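Local coordinates for protein peroxiredoxin (Mycobacterium tuberculosis, PDB 5EPF) that probably reduces hydrogen peroxide and organic hydroperoxides to water and alcohols with thiol reductants such as thioredoxin, protecting the cell against oxidative stress, at residues A16-P21 with A107-K112; R28-L33 with G37-F42. All blocks are in the same frame, centred on the assembly; numbering follows the deposited sequence. Where two conformers were deposited one is given.

Contact 1 of 2, residues A16-P21 with A107-K112; sequences ADFELP and AQFGVK
CE2 of Phe18 comes to the edge of the Phe109 ring, near its plane, 3.9 Å from Phe109 CE2. The two side chains cross at about a right angle. The CB of Phe18 points toward residues 107-112. With CG between the backbone N and the carbonyl carbon (chi1 65°), the CD2 and CE2 side of its ring is brought to Gln108 and Phe109. Phe109 leaves the last turn of helix 104-109 with CG beside its own backbone N (chi1 -79°), which carries the ring back to Phe18. The Schellman motif at Gly110 follows directly on these touching residues.

Gln108 supplies the second half of the contact. Its chain is extended beyond CG and spans the gap to residues 16-18. The amide end crosses Phe18 at about a right angle, and the amide and ring planes are 80° apart. As modelled, the amide group also lies next to Ala16, but its rotation is probably reversed, so the roles of its nitrogen and oxygen remain uncertain.

The contact joins the segment leading into strand 19-21 to the end of helix 104-109. Both phenylalanines are buried and also touch Leu41 of the central strand 39-43 of the thioredoxin-like fold. Phe109 further meets the rings of Phe43 and Phe127. The chemistry is thus split. Inside, dispersion between rings joins the segments to the apolar core. Outside, the polar end of Gln108 lies beside the backbone of Ala16, toward solvent, in a polar contact whose amide orientation is undecided.

Contact 2 of 2, residues R28-L33 with G37-F42; sequences RRLSVL and GPVVLF
Val39 of the central sheet of the thioredoxin-like fold packs under the short helix 30-33, which follows the small hairpin of strands 19-21 and 27-29. Its CB points toward the helix. CG2 sits beside the backbone N, anti to the carbonyl carbon, and faces Leu33. It packs against the Leu33 carbonyl group, 3.5 Å from Leu33 O, as well as against Leu33 CB at 4.0 Å. The valine thus meets helix backbone and not chiefly side chain. Leu30 CD1 approaches the flank of the isopropyl group, where CG1 of Val39 is the nearest atom at 4.5 Å, a loose contact. The Leu30 side chain starts off to one side of the strand, but its end turns nearer to Val39.

Val39 therefore bridges two residues of one helical turn. Arg29 is the N-cap residue of that turn, and its O accepts a bond from Leu33 N at 2.8 Å. Val39 is buried and also touches Ser72 and Val74 of the neighbouring strand 72-77.

At the end of the helix the contact becomes polar. Water 1 lies 2.7 Å from Leu33 O and 2.8 Å from Gly37 O and can donate to either, though it has more acceptors near it than protons.

How the contacts relate
Contact 2 is nested along the chain inside the loop closed by contact 1, and their centres are 11 Å apart. The hairpin of strands 19-21 and 27-29 links them. Side chains tie the two contacts directly. Glu19 OE2 forms a salt bridge with Arg29 NE in the conformer given, though the pair is so short that its exact length is doubtful. Asp17 OD2 lies 2.7 Å from Ser31 OG, a probable hydrogen bond. Both contacts also meet strand 39-43, contact 1 by way of Leu41 and contact 2 through the strand itself. The two contacts lie away from the peroxidatic Cys52. They join the N-terminal hairpin and its helix to the core of the fold.

Contact 1 of 2, residues A16-P21 with A107-K112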
ATOM      1  N   ALA A  16       3.832  -9.433  -9.939  1.00 13.55           N
ATOM      2  CA  ALA A  16       4.582 -10.563  -9.407  1.00 13.56           C
ATOM      3  C   ALA A  16       4.432 -10.644  -7.885  1.00 12.45           C
ATOM      4  O   ALA A  16       4.317  -9.628  -7.197  1.00 12.65           O
ATOM      5  CB  ALA A  16       6.057 -10.417  -9.771  1.00 15.42           C
ATOM      6  N   ASP A  17       4.383 -11.864  -7.357  1.00 12.11           N
ATOM      7  CA  ASP A  17       4.347 -12.058  -5.914  1.00 11.44           C
ATOM      8  C   ASP A  17       5.635 -11.517  -5.303  1.00 11.23           C
ATOM      9  O   ASP A  17       6.672 -11.448  -5.960  1.00 12.92           O
ATOM     10  CB  ASP A  17       4.172 -13.558  -5.629  1.00 11.64           C
ATOM     11  CG  ASP A  17       3.648 -13.846  -4.238  1.00 10.54           C
ATOM     12  OD1 ASP A  17       3.241 -12.910  -3.514  1.00 10.78           O
ATOM     13  OD2 ASP A  17       3.631 -15.041  -3.860  1.00 12.06           O
ATOM     14  N   PHE A  18       5.557 -11.110  -4.040  1.00  9.73           N
ATOM     15  CA  PHE A  18       6.725 -10.594  -3.329  1.00  9.43           C
ATOM     16  C   PHE A  18       6.546 -10.846  -1.842  1.00  9.44           C
ATOM     17  O   PHE A  18       5.434 -11.095  -1.368  1.00  9.43           O
ATOM     18  CB  PHE A  18       6.973  -9.087  -3.586  1.00  9.57           C
ATOM     19  CG  PHE A  18       5.881  -8.176  -3.045  1.00  9.21           C
ATOM     20  CD1 PHE A  18       5.883  -7.785  -1.712  1.00 10.24           C
ATOM     21  CD2 PHE A  18       4.866  -7.705  -3.864  1.00  9.59           C
ATOM     22  CE1 PHE A  18       4.882  -6.945  -1.215  1.00 11.52           C
ATOM     23  CE2 PHE A  18       3.883  -6.857  -3.370  1.00  9.63           C
ATOM     24  CZ  PHE A  18       3.885  -6.481  -2.049  1.00 11.45           C
ATOM     25  N   GLU A  19       7.656 -10.692  -1.102  1.00  9.47           N
ATOM     26  CA  GLU A  19       7.690 -10.828   0.353  0.80 10.12           C
ATOM     27  C   GLU A  19       8.466  -9.670   0.954  1.00  9.77           C
ATOM     28  O   GLU A  19       9.532  -9.299   0.458  1.00 11.07           O
ATOM     29  CB  GLU A  19       8.380 -12.132   0.796  0.80 14.36           C
ATOM     30  CG  GLU A  19       7.588 -13.390   0.503  0.80 18.42           C
ATOM     31  CD  GLU A  19       8.259 -14.631   1.070  0.80 21.42           C
ATOM     32  OE1 GLU A  19       9.375 -14.525   1.638  0.80 23.40           O
ATOM     33  OE2 GLU A  19       7.663 -15.719   0.955  0.80 23.28           O
ATOM     34  N   LEU A  20       7.927  -9.110   2.036  1.00  9.10           N
ATOM     35  CA  LEU A  20       8.587  -8.055   2.804  1.00  9.20           C
ATOM     36  C   LEU A  20       8.157  -8.177   4.255  1.00  8.59           C
ATOM     37  O   LEU A  20       7.053  -8.658   4.527  1.00  9.56           O
ATOM     38  CB  LEU A  20       8.170  -6.656   2.322  1.00  8.78           C
ATOM     39  CG  LEU A  20       8.716  -6.198   0.972  1.00  8.68           C
ATOM     40  CD1 LEU A  20       8.119  -4.850   0.638  1.00  9.63           C
ATOM     41  CD2 LEU A  20      10.237  -6.141   0.947  1.00  9.83           C
ATOM     42  N   PRO A  21       8.966  -7.692   5.203  1.00  9.40           N
ATOM     43  CA  PRO A  21       8.544  -7.704   6.611  1.00  9.97           C
ATOM     44  C   PRO A  21       7.529  -6.614   6.941  1.00  9.33           C
ATOM     45  O   PRO A  21       7.603  -5.491   6.432  1.00 10.36           O
ATOM     46  CB  PRO A  21       9.853  -7.447   7.364  1.00 10.54           C
ATOM     47  CG  PRO A  21      10.666  -6.616   6.407  1.00 10.84           C
ATOM     48  CD  PRO A  21      10.324  -7.151   5.021  1.00 10.62           C
ATOM     49  N   ALA A 107      10.625  -0.817  -7.100  1.00 10.23           N
ATOM     50  CA  ALA A 107      11.126  -0.959  -8.462  1.00 10.95           C
ATOM     51  C   ALA A 107      10.223  -1.867  -9.289  1.00 11.27           C
ATOM     52  O   ALA A 107       9.946  -1.581 -10.462  1.00 12.48           O
ATOM     53  CB  ALA A 107      12.563  -1.488  -8.446  1.00 12.01           C
ATOM     54  N   GLN A 108       9.742  -2.962  -8.691  1.00 10.74           N
ATOM     55  CA  GLN A 108       8.828  -3.847  -9.402  0.55 11.68           C
ATOM     56  C   GLN A 108       7.581  -3.097  -9.863  1.00 11.95           C
ATOM     57  O   GLN A 108       7.072  -3.344 -10.958  1.00 14.11           O
ATOM     58  CB  GLN A 108       8.441  -5.022  -8.504  0.55 12.91           C
ATOM     59  CG  GLN A 108       7.320  -5.863  -9.063  0.55 14.73           C
ATOM     60  CD  GLN A 108       6.688  -6.798  -8.043  0.55 15.95           C
ATOM     61  OE1 GLN A 108       5.719  -7.482  -8.349  0.55 16.27           O
ATOM     62  NE2 GLN A 108       7.220  -6.817  -6.827  0.55 16.99           N
ATOM     63  N   PHE A 109       7.075  -2.173  -9.043  1.00  9.80           N
ATOM     64  CA  PHE A 109       5.880  -1.403  -9.364  1.00 10.41           C
ATOM     65  C   PHE A 109       6.177  -0.124 -10.144  1.00 11.71           C
ATOM     66  O   PHE A 109       5.236   0.569 -10.564  1.00 13.14           O
ATOM     67  CB  PHE A 109       5.109  -1.083  -8.080  1.00  9.96           C
ATOM     68  CG  PHE A 109       4.277  -2.228  -7.558  1.00  8.91           C
ATOM     69  CD1 PHE A 109       2.910  -2.284  -7.837  1.00  9.27           C
ATOM     70  CD2 PHE A 109       4.849  -3.255  -6.808  1.00  9.96           C
ATOM     71  CE1 PHE A 109       2.115  -3.325  -7.362  1.00  9.34           C
ATOM     72  CE2 PHE A 109       4.068  -4.306  -6.328  1.00 10.12           C
ATOM     73  CZ  PHE A 109       2.700  -4.342  -6.608  1.00  9.46           C
ATOM     74  N   GLY A 110       7.447   0.194 -10.374  1.00 11.85           N
ATOM     75  CA  GLY A 110       7.796   1.388 -11.118  1.00 12.55           C
ATOM     76  C   GLY A 110       7.684   2.678 -10.342  1.00 11.61           C
ATOM     77  O   GLY A 110       7.523   3.739 -10.958  1.00 14.73           O
ATOM     78  N   VAL A 111       7.788   2.627  -9.011  1.00 10.28           N
ATOM     79  CA  VAL A 111       7.634   3.798  -8.158  1.00 10.69           C
ATOM     80  C   VAL A 111       8.889   4.104  -7.347  1.00 10.77           C
ATOM     81  O   VAL A 111       8.864   4.986  -6.487  1.00 11.74           O
ATOM     82  CB  VAL A 111       6.378   3.715  -7.259  1.00 10.30           C
ATOM     83  CG1 VAL A 111       5.126   3.590  -8.109  1.00 12.17           C
ATOM     84  CG2 VAL A 111       6.463   2.558  -6.272  1.00 11.01           C
ATOM     85  N   LYS A 112       9.994   3.417  -7.619  1.00 11.68           N
ATOM     86  CA  LYS A 112      11.231   3.660  -6.890  1.00 11.29           C
ATOM     87  C   LYS A 112      11.872   4.965  -7.342  1.00 13.13           C
ATOM     88  O   LYS A 112      11.817   5.316  -8.523  1.00 14.60           O
ATOM     89  CB  LYS A 112      12.214   2.522  -7.166  1.00 12.52           C
ATOM     90  CG  LYS A 112      13.534   2.654  -6.400  1.00 13.62           C
ATOM     91  CD  LYS A 112      14.496   1.539  -6.774  1.00 15.87           C
ATOM     92  CE  LYS A 112      15.906   1.772  -6.237  1.00 17.88           C
ATOM     93  NZ  LYS A 112      16.864   0.721  -6.711  1.00 19.45           N
TER

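Contact 2 of 2, residues R28-L33 with G37-F42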
ATOM      1  N   ARG A  28       5.786 -11.083   5.219  1.00 10.75           N
ATOM      2  CA  ARG A  28       4.450 -11.166   4.658  1.00 10.03           C
ATOM      3  C   ARG A  28       4.575 -11.319   3.147  1.00 10.74           C
ATOM      4  O   ARG A  28       5.468 -10.736   2.521  1.00 13.92           O
ATOM      5  CB  ARG A  28       3.664  -9.896   4.956  1.00  9.69           C
ATOM      6  CG  ARG A  28       3.635  -9.502   6.441  1.00  9.90           C
ATOM      7  CD  ARG A  28       3.023 -10.585   7.321  1.00 10.78           C
ATOM      8  NE  ARG A  28       1.579 -10.746   7.148  1.00  9.85           N
ATOM      9  CZ  ARG A  28       0.651 -10.019   7.761  1.00 10.01           C
ATOM     10  NH1 ARG A  28       1.002  -9.046   8.596  1.00 10.60           N
ATOM     11  NH2 ARG A  28      -0.634 -10.266   7.535  1.00 10.85           N
ATOM     12  N   ARG A  29       3.666 -12.076   2.554  1.00 10.06           N
ATOM     13  CA  ARG A  29       3.736 -12.411   1.138  1.00 10.40           C
ATOM     14  C   ARG A  29       2.459 -11.941   0.458  1.00  9.26           C
ATOM     15  O   ARG A  29       1.357 -12.201   0.959  1.00  9.77           O
ATOM     16  CB  ARG A  29       3.898 -13.923   0.976  1.00 12.31           C
ATOM     17  CG  ARG A  29       4.126 -14.391  -0.454  1.00 15.86           C
ATOM     18  CD  ARG A  29       4.343 -15.917  -0.541  1.00 18.94           C
ATOM     19  NE  ARG A  29       5.249 -16.384   0.510  1.00 22.00           N
ATOM     20  CZ  ARG A  29       5.023 -17.411   1.330  1.00 24.91           C
ATOM     21  NH1 ARG A  29       3.925 -18.155   1.213  1.00 25.85           N
ATOM     22  NH2 ARG A  29       5.920 -17.715   2.254  1.00 26.64           N
ATOM     23  N   LEU A  30       2.598 -11.257  -0.687  1.00  9.32           N
ATOM     24  CA  LEU A  30       1.416 -10.730  -1.374  1.00  9.55           C
ATOM     25  C   LEU A  30       0.360 -11.805  -1.603  1.00  9.07           C
ATOM     26  O   LEU A  30      -0.825 -11.582  -1.341  1.00  9.49           O
ATOM     27  CB  LEU A  30       1.811 -10.053  -2.688  1.00  9.27           C
ATOM     28  CG  LEU A  30       0.615  -9.495  -3.474  1.00 10.17           C
ATOM     29  CD1 LEU A  30      -0.097  -8.360  -2.733  1.00 11.52           C
ATOM     30  CD2 LEU A  30       1.025  -9.057  -4.867  1.00 10.95           C
ATOM     31  N   SER A  31       0.769 -12.976  -2.093  1.00  9.65           N
ATOM     32  CA  SER A  31      -0.206 -14.029  -2.390  1.00 11.51           C
ATOM     33  C   SER A  31      -0.946 -14.507  -1.135  1.00 12.40           C
ATOM     34  O   SER A  31      -2.118 -14.905  -1.218  1.00 14.16           O
ATOM     35  CB  SER A  31       0.495 -15.183  -3.099  1.00 13.34           C
ATOM     36  OG  SER A  31       1.544 -15.691  -2.291  1.00 14.72           O
ATOM     37  N   VAL A  32      -0.304 -14.456   0.030  1.00 12.01           N
ATOM     38  CA  VAL A  32      -0.992 -14.801   1.270  1.00 12.43           C
ATOM     39  C   VAL A  32      -1.850 -13.634   1.749  1.00 10.77           C
ATOM     40  O   VAL A  32      -2.966 -13.838   2.252  1.00 11.18           O
ATOM     41  CB  VAL A  32      -0.003 -15.288   2.348  1.00 13.46           C
ATOM     42  CG1 VAL A  32      -0.743 -15.613   3.630  1.00 14.89           C
ATOM     43  CG2 VAL A  32       0.797 -16.484   1.843  1.00 14.99           C
ATOM     44  N   LEU A  33      -1.364 -12.389   1.588  1.00  9.74           N
ATOM     45  CA  LEU A  33      -2.197 -11.231   1.912  1.00  9.72           C
ATOM     46  C   LEU A  33      -3.481 -11.208   1.082  1.00 10.83           C
ATOM     47  O   LEU A  33      -4.503 -10.693   1.540  1.00 12.17           O
ATOM     48  CB  LEU A  33      -1.391  -9.946   1.704  1.00  9.10           C
ATOM     49  CG  LEU A  33      -0.213  -9.729   2.657  1.00  8.74           C
ATOM     50  CD1 LEU A  33       0.733  -8.672   2.126  1.00 10.03           C
ATOM     51  CD2 LEU A  33      -0.705  -9.385   4.057  1.00 11.26           C
ATOM     52  N   GLY A  37      -9.321 -11.804  -0.358  1.00 15.74           N
ATOM     53  CA  GLY A  37      -9.861 -10.763  -1.190  1.00 13.37           C
ATOM     54  C   GLY A  37      -8.766  -9.832  -1.658  1.00 11.20           C
ATOM     55  O   GLY A  37      -7.587  -9.971  -1.296  1.00 12.03           O
ATOM     56  N   PRO A  38      -9.156  -8.838  -2.456  1.00  9.27           N
ATOM     57  CA  PRO A  38      -8.185  -7.875  -2.988  1.00  8.62           C
ATOM     58  C   PRO A  38      -7.390  -7.179  -1.894  1.00  8.41           C
ATOM     59  O   PRO A  38      -7.824  -7.060  -0.746  1.00 10.13           O
ATOM     60  CB  PRO A  38      -9.084  -6.879  -3.737  1.00  9.50           C
ATOM     61  CG  PRO A  38     -10.297  -7.705  -4.133  1.00 10.78           C
ATOM     62  CD  PRO A  38     -10.528  -8.551  -2.919  1.00 10.42           C
ATOM     63  N   VAL A  39      -6.207  -6.725  -2.276  1.00  7.75           N
ATOM     64  CA  VAL A  39      -5.341  -5.908  -1.424  1.00  7.67           C
ATOM     65  C   VAL A  39      -5.222  -4.520  -2.046  1.00  6.83           C
ATOM     66  O   VAL A  39      -4.916  -4.388  -3.238  1.00  7.69           O
ATOM     67  CB  VAL A  39      -3.937  -6.537  -1.288  1.00  8.93           C
ATOM     68  CG1 VAL A  39      -2.933  -5.514  -0.759  1.00 10.18           C
ATOM     69  CG2 VAL A  39      -3.969  -7.797  -0.382  1.00 10.55           C
ATOM     70  N   VAL A  40      -5.408  -3.484  -1.241  1.00  6.73           N
ATOM     71  CA  VAL A  40      -5.120  -2.116  -1.645  1.00  6.14           C
ATOM     72  C   VAL A  40      -3.731  -1.792  -1.092  1.00  6.12           C
ATOM     73  O   VAL A  40      -3.561  -1.591   0.122  1.00  6.82           O
ATOM     74  CB  VAL A  40      -6.182  -1.137  -1.133  1.00  6.68           C
ATOM     75  CG1 VAL A  40      -5.861   0.274  -1.629  1.00  8.04           C
ATOM     76  CG2 VAL A  40      -7.563  -1.565  -1.586  1.00  8.89           C
ATOM     77  N   LEU A  41      -2.734  -1.776  -1.984  1.00  5.98           N
ATOM     78  CA  LEU A  41      -1.322  -1.625  -1.629  1.00  5.41           C
ATOM     79  C   LEU A  41      -0.957  -0.166  -1.877  1.00  5.19           C
ATOM     80  O   LEU A  41      -0.910   0.275  -3.031  1.00  6.30           O
ATOM     81  CB  LEU A  41      -0.452  -2.549  -2.491  1.00  6.32           C
ATOM     82  CG  LEU A  41       1.045  -2.548  -2.170  1.00  6.56           C
ATOM     83  CD1 LEU A  41       1.307  -3.105  -0.760  1.00  7.97           C
ATOM     84  CD2 LEU A  41       1.809  -3.338  -3.237  1.00  8.72           C
ATOM     85  N   PHE A  42      -0.757   0.600  -0.808  1.00  5.79           N
ATOM     86  CA  PHE A  42      -0.556   2.035  -0.937  1.00  5.49           C
ATOM     87  C   PHE A  42       0.881   2.394  -0.583  1.00  5.61           C
ATOM     88  O   PHE A  42       1.295   2.265   0.578  1.00  6.39           O
ATOM     89  CB  PHE A  42      -1.626   2.874  -0.217  1.00  6.44           C
ATOM     90  CG  PHE A  42      -1.624   2.836   1.313  1.00  6.94           C
ATOM     91  CD1 PHE A  42      -1.004   3.850   2.047  1.00  7.26           C
ATOM     92  CD2 PHE A  42      -2.339   1.869   2.011  1.00  6.96           C
ATOM     93  CE1 PHE A  42      -1.048   3.861   3.437  1.00  8.01           C
ATOM     94  CE2 PHE A  42      -2.381   1.875   3.417  1.00  7.31           C
ATOM     95  CZ  PHE A  42      -1.750   2.882   4.110  1.00  8.03           C
TER
HETATM   96  O   HOH W   1      -6.922  -9.401   1.411  0.55 13.71           O